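Local coordinates for protein origin of replication complex subunit 1B (Arabidopsis thaliana, PDB 5HH7) that reads the histone H3 tail through the PHD finger and BAH domain modelled here, as part of a plant origin recognition complex that binds replication origins, at residues A[167-170]-A[171-175]; A[119-122]-A[123-126]. All coordinates share one frame; numbering follows the deposited sequence.

Contact 1 (A[167-170]-A[171-175]); sequences PHNL and KRELY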
loop_
_atom_site.group_PDB
_atom_site.type_symbol
_atom_site.label_atom_id
_atom_site.label_comp_id
_atom_site.label_asym_id
_atom_site.label_seq_id
_atom_site.Cartn_x
_atom_site.Cartn_y
_atom_site.Cartn_z
ATOM N N PRO A 167 4.560 1.589 18.953
ATOM C CA PRO A 167 5.317 0.331 18.889
ATOM C C PRO A 167 4.517 -0.846 18.320
ATOM O O PRO A 167 5.097 -1.700 17.651
ATOM C CB PRO A 167 5.678 0.068 20.355
ATOM C CG PRO A 167 5.744 1.431 20.962
ATOM C CD PRO A 167 4.640 2.211 20.289
ATOM N N HIS A 168 3.210 -0.887 18.570
ATOM C CA HIS A 168 2.392 -2.002 18.094
ATOM C C HIS A 168 2.019 -1.916 16.604
ATOM O O HIS A 168 1.475 -2.869 16.046
ATOM C CB HIS A 168 1.132 -2.163 18.954
ATOM C CG HIS A 168 0.206 -0.990 18.896
ATOM N ND1 HIS A 168 0.285 0.065 19.780
ATOM C CD2 HIS A 168 -0.816 -0.700 18.056
ATOM C CE1 HIS A 168 -0.648 0.954 19.489
ATOM N NE2 HIS A 168 -1.330 0.513 18.446
ATOM N N ASN A 169 2.309 -0.786 15.962
ATOM C CA ASN A 169 2.038 -0.643 14.528
ATOM C C ASN A 169 2.908 -1.575 13.695
ATOM O O ASN A 169 4.020 -1.914 14.094
ATOM C CB ASN A 169 2.298 0.791 14.055
ATOM C CG ASN A 169 1.170 1.742 14.390
ATOM O OD1 ASN A 169 1.411 2.870 14.819
ATOM N ND2 ASN A 169 -0.068 1.302 14.178
ATOM N N LEU A 170 2.402 -1.984 12.535
ATOM C CA LEU A 170 3.231 -2.662 11.546
ATOM C C LEU A 170 3.656 -1.651 10.486
ATOM O O LEU A 170 2.989 -0.632 10.289
ATOM C CB LEU A 170 2.486 -3.835 10.902
ATOM C CG LEU A 170 2.048 -4.969 11.835
ATOM C CD1 LEU A 170 1.709 -6.221 11.033
ATOM C CD2 LEU A 170 3.105 -5.268 12.886
ATOM N N LYS A 171 4.765 -1.928 9.806
ATOM C CA LYS A 171 5.286 -1.002 8.803
ATOM C C LYS A 171 4.351 -0.812 7.608
ATOM O O LYS A 171 4.327 0.254 6.994
ATOM C CB LYS A 171 6.680 -1.434 8.338
ATOM C CG LYS A 171 7.764 -1.212 9.382
ATOM C CD LYS A 171 7.926 0.271 9.686
ATOM C CE LYS A 171 9.026 0.508 10.712
ATOM N NZ LYS A 171 9.325 1.956 10.880
ATOM N N ARG A 172 3.575 -1.843 7.284
ATOM C CA ARG A 172 2.634 -1.751 6.171
ATOM C C ARG A 172 1.218 -1.386 6.617
ATOM O O ARG A 172 0.251 -1.611 5.884
ATOM C CB ARG A 172 2.619 -3.057 5.369
ATOM C CG ARG A 172 3.877 -3.279 4.538
ATOM C CD ARG A 172 3.848 -4.622 3.820
ATOM N NE ARG A 172 4.894 -4.713 2.806
ATOM C CZ ARG A 172 4.770 -4.264 1.561
ATOM N NH1 ARG A 172 5.776 -4.393 0.703
ATOM N NH2 ARG A 172 3.639 -3.688 1.172
ATOM N N GLU A 173 1.095 -0.810 7.811
ATOM C CA GLU A 173 -0.225 -0.508 8.365
ATOM C C GLU A 173 -0.745 0.877 7.982
ATOM O O GLU A 173 -0.011 1.862 8.025
ATOM C CB GLU A 173 -0.239 -0.674 9.890
ATOM C CG GLU A 173 -1.628 -0.483 10.506
ATOM C CD GLU A 173 -1.688 -0.867 11.971
ATOM O OE1 GLU A 173 -0.618 -1.089 12.578
ATOM O OE2 GLU A 173 -2.812 -0.963 12.513
ATOM N N LEU A 174 -2.020 0.931 7.600
ATOM C CA LEU A 174 -2.699 2.182 7.287
ATOM C C LEU A 174 -3.927 2.322 8.176
ATOM O O LEU A 174 -4.466 1.323 8.657
ATOM C CB LEU A 174 -3.160 2.183 5.828
ATOM C CG LEU A 174 -2.094 1.939 4.760
ATOM C CD1 LEU A 174 -2.739 1.801 3.389
ATOM C CD2 LEU A 174 -1.063 3.065 4.774
ATOM N N TYR A 175 -4.370 3.559 8.379
ATOM C CA TYR A 175 -5.659 3.829 9.005
ATOM C C TYR A 175 -6.602 4.377 7.947
ATOM O O TYR A 175 -6.185 5.160 7.095
ATOM C CB TYR A 175 -5.516 4.879 10.104
ATOM C CG TYR A 175 -4.579 4.500 11.221
ATOM C CD1 TYR A 175 -4.623 3.235 11.794
ATOM C CD2 TYR A 175 -3.652 5.412 11.709
ATOM C CE1 TYR A 175 -3.762 2.888 12.826
ATOM C CE2 TYR A 175 -2.789 5.076 12.736
ATOM C CZ TYR A 175 -2.848 3.814 13.291
ATOM O OH TYR A 175 -1.990 3.486 14.317
HETATM O O HOH W 1 -3.651 1.853 16.532
#
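Asn169 lays its amide across the ends of Glu173 and Tyr175, and its one nitrogen serves both. ND2 of Asn169 donates to OE1 of Glu173 at 2.9 Å and to OH of Tyr175 at 2.9 Å, and both acceptors lie close to the amide plane, so the two N-H bonds are spent on fairly straight bonds of about 160°. The acceptors are turned quite differently. The Glu173 carboxylate stands almost perpendicular to the amide, and Asn169 ND2 reaches OE1 from well above the carboxylate plane. The Tyr175 ring is inclined 58° to the amide and offers its hydroxyl at the end of a side chain crossing that of Asn169 at about a right angle. The other end of the amide, OD1, accepts from the backbone N of Gln166, which fixes the flip of the group.

Glu173 OE1 accepts a second hydrogen bond, from Leu170 N at 3.2 Å, this time on its anti lone pair. With CG opposite the backbone N (chi1 -175°) and the rest of the chain extended, Glu173 reaches back across its own turn. That turn, type I from Leu170 to Glu173, is closed by Glu173 N donating to Leu170 O at 3.1 Å. Farther out, a water hydrogen-bonded to both His168 NE2 and Tyr175 OH bridges the two; it lies at the imidazole edge, in the ring plane.

These bonds lie within the loop between strands 148-156 and 175-184 of the BAH domain, where Tyr175 begins the second strand. Arg172 points away, NH1 making salt bridges with Glu66 of the PHD finger and Asp208, NH2 a hydrogen bond to Val210 O. Leu170 and Glu173 rest on Leu212 of strand 210-218, and Tyr175 meets Phe224 of strand 223-226 edge-to-face.

Contact 2 (A[119-122]-A[123-126]); sequences ARTM and REKL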
loop_
_atom_site.group_PDB
_atom_site.type_symbol
_atom_site.label_atom_id
_atom_site.label_comp_id
_atom_site.label_asym_id
_atom_site.label_seq_id
_atom_site.Cartn_x
_atom_site.Cartn_y
_atom_site.Cartn_z
ATOM N N ALA A 119 15.212 3.803 -8.165
ATOM C CA ALA A 119 13.948 4.513 -8.013
ATOM C C ALA A 119 13.099 3.886 -6.913
ATOM O O ALA A 119 13.216 2.694 -6.629
ATOM C CB ALA A 119 13.186 4.530 -9.328
ATOM N N ARG A 120 12.243 4.696 -6.300
ATOM C CA ARG A 120 11.390 4.227 -5.214
ATOM C C ARG A 120 10.104 3.599 -5.743
ATOM O O ARG A 120 9.527 4.075 -6.721
ATOM C CB ARG A 120 11.048 5.380 -4.269
ATOM C CG ARG A 120 12.251 6.038 -3.616
ATOM C CD ARG A 120 11.811 7.072 -2.592
ATOM N NE ARG A 120 11.086 8.181 -3.205
ATOM C CZ ARG A 120 10.216 8.952 -2.561
ATOM N NH1 ARG A 120 9.952 8.728 -1.281
ATOM N NH2 ARG A 120 9.605 9.943 -3.197
ATOM N N THR A 121 9.651 2.532 -5.089
ATOM C CA THR A 121 8.383 1.914 -5.455
ATOM C C THR A 121 7.227 2.795 -4.999
ATOM O O THR A 121 7.404 3.698 -4.180
ATOM C CB THR A 121 8.221 0.513 -4.835
ATOM O OG1 THR A 121 8.064 0.631 -3.416
ATOM C CG2 THR A 121 9.434 -0.356 -5.141
ATOM N N MET A 122 6.042 2.525 -5.536
ATOM C CA MET A 122 4.841 3.273 -5.190
ATOM C C MET A 122 4.499 3.090 -3.710
ATOM O O MET A 122 4.059 4.026 -3.036
ATOM C CB MET A 122 3.687 2.806 -6.077
ATOM C CG MET A 122 2.522 3.761 -6.170
ATOM S SD MET A 122 1.623 3.548 -7.720
ATOM C CE MET A 122 2.806 4.204 -8.896
ATOM N N ARG A 123 4.705 1.875 -3.208
ATOM C CA ARG A 123 4.501 1.578 -1.792
ATOM C C ARG A 123 5.468 2.376 -0.920
ATOM O O ARG A 123 5.089 2.905 0.128
ATOM C CB ARG A 123 4.667 0.077 -1.539
ATOM C CG ARG A 123 5.030 -0.288 -0.103
ATOM C CD ARG A 123 6.299 -1.121 -0.090
ATOM N NE ARG A 123 7.441 -0.408 0.466
ATOM C CZ ARG A 123 8.712 -0.658 0.165
ATOM N NH1 ARG A 123 9.041 -1.605 -0.708
ATOM N NH2 ARG A 123 9.663 0.052 0.737
ATOM N N GLU A 124 6.714 2.470 -1.364
ATOM C CA GLU A 124 7.714 3.252 -0.649
ATOM C C GLU A 124 7.308 4.726 -0.586
ATOM O O GLU A 124 7.438 5.372 0.456
ATOM C CB GLU A 124 9.083 3.092 -1.314
ATOM C CG GLU A 124 10.233 3.685 -0.524
ATOM C CD GLU A 124 11.589 3.397 -1.149
ATOM O OE1 GLU A 124 11.660 2.569 -2.084
ATOM O OE2 GLU A 124 12.582 4.007 -0.704
ATOM N N LYS A 125 6.798 5.247 -1.698
ATOM C CA LYS A 125 6.345 6.634 -1.748
ATOM C C LYS A 125 5.159 6.862 -0.812
ATOM O O LYS A 125 5.079 7.893 -0.141
ATOM C CB LYS A 125 5.964 7.032 -3.174
ATOM C CG LYS A 125 7.117 7.048 -4.166
ATOM C CD LYS A 125 6.634 7.512 -5.532
ATOM C CE LYS A 125 7.643 7.189 -6.622
ATOM N NZ LYS A 125 7.141 7.552 -7.978
ATOM N N LEU A 126 4.239 5.904 -0.779
ATOM C CA LEU A 126 3.073 6.006 0.090
ATOM C C LEU A 126 3.500 6.091 1.547
ATOM O O LEU A 126 3.068 6.976 2.285
ATOM C CB LEU A 126 2.145 4.805 -0.094
ATOM C CG LEU A 126 0.967 4.790 0.882
ATOM C CD1 LEU A 126 0.038 5.973 0.614
ATOM C CD2 LEU A 126 0.206 3.471 0.812
#
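Thr121 caps the N terminus of helix 122-127: its OG1 accepts from Glu124 N at 3.1 Å, an N-cap bond. Thr121 N is buried with no partner in the model, so this is not a capping box. The hydroxyl sits between the backbone N and the carbonyl carbon (chi1 69°), which turns it toward the first turn of the helix. OG1 is also hydrogen-bonded to OD2 of Asp208, so the cap joins the helix start to a histone-binding segment.

Two backbone bonds set the helical turn. Lys125 N donates to Thr121 O at 3.0 Å, and Leu126 N to Met122 O at 2.9 Å.

The remaining contacts across the cap are packing of long side chains, the two arginines having their charged ends paired elsewhere. Arg120 and Glu124 cross at about a right angle, their guanidinium and carboxylate planes 80° apart. What meets is the aliphatic part of the arginine, CG of Arg120 lying 3.6 Å from OE2 of Glu124; the guanidinium itself bends off at chi3 (-64°) to form a salt bridge with Asp130. Over one face of that guanidinium lies CG of Lys125, 3.9 Å from NH2 of Arg120. A second guanidinium, that of Arg123, has Thr121 OG1 above one face, offset toward the rim. NH1 of Arg123 makes salt bridges with Asp208 and Glu51; a basic side chain of the bound peptide also comes close to it, and these acids probably offset the gathered positive charge.

Met122 and Leu126 lie against Tyr33 of strand 31-34. Met122 also reaches strand 188-195, and Leu126 packs on Phe211 of strand 210-218, seating this short helix on the BAH sheet.

Overall arrangement
From the N terminus the chain first gives strands 13-16 and 31-34 to the large sheet, then forms the PHD finger, and after an unmodelled linker reaches contact 2, which starts helix 122-127 ahead of strand 132-142. Contact 1 comes later, in the loop between strands 148-156 and 175-184. Contact 2 closes the first turn of a helix and contact 1 a beta turn, both locally, so the two stand in series, neither nested nor crossed, with centres about 17 Å apart. They nevertheless touch: NH1 of Arg172 lies 3.4 Å from CD of Arg123, and Leu174 packs on Leu126. Asp208, shared by both contacts, joins them where the PHD finger meets helix and loop beside the bound peptide.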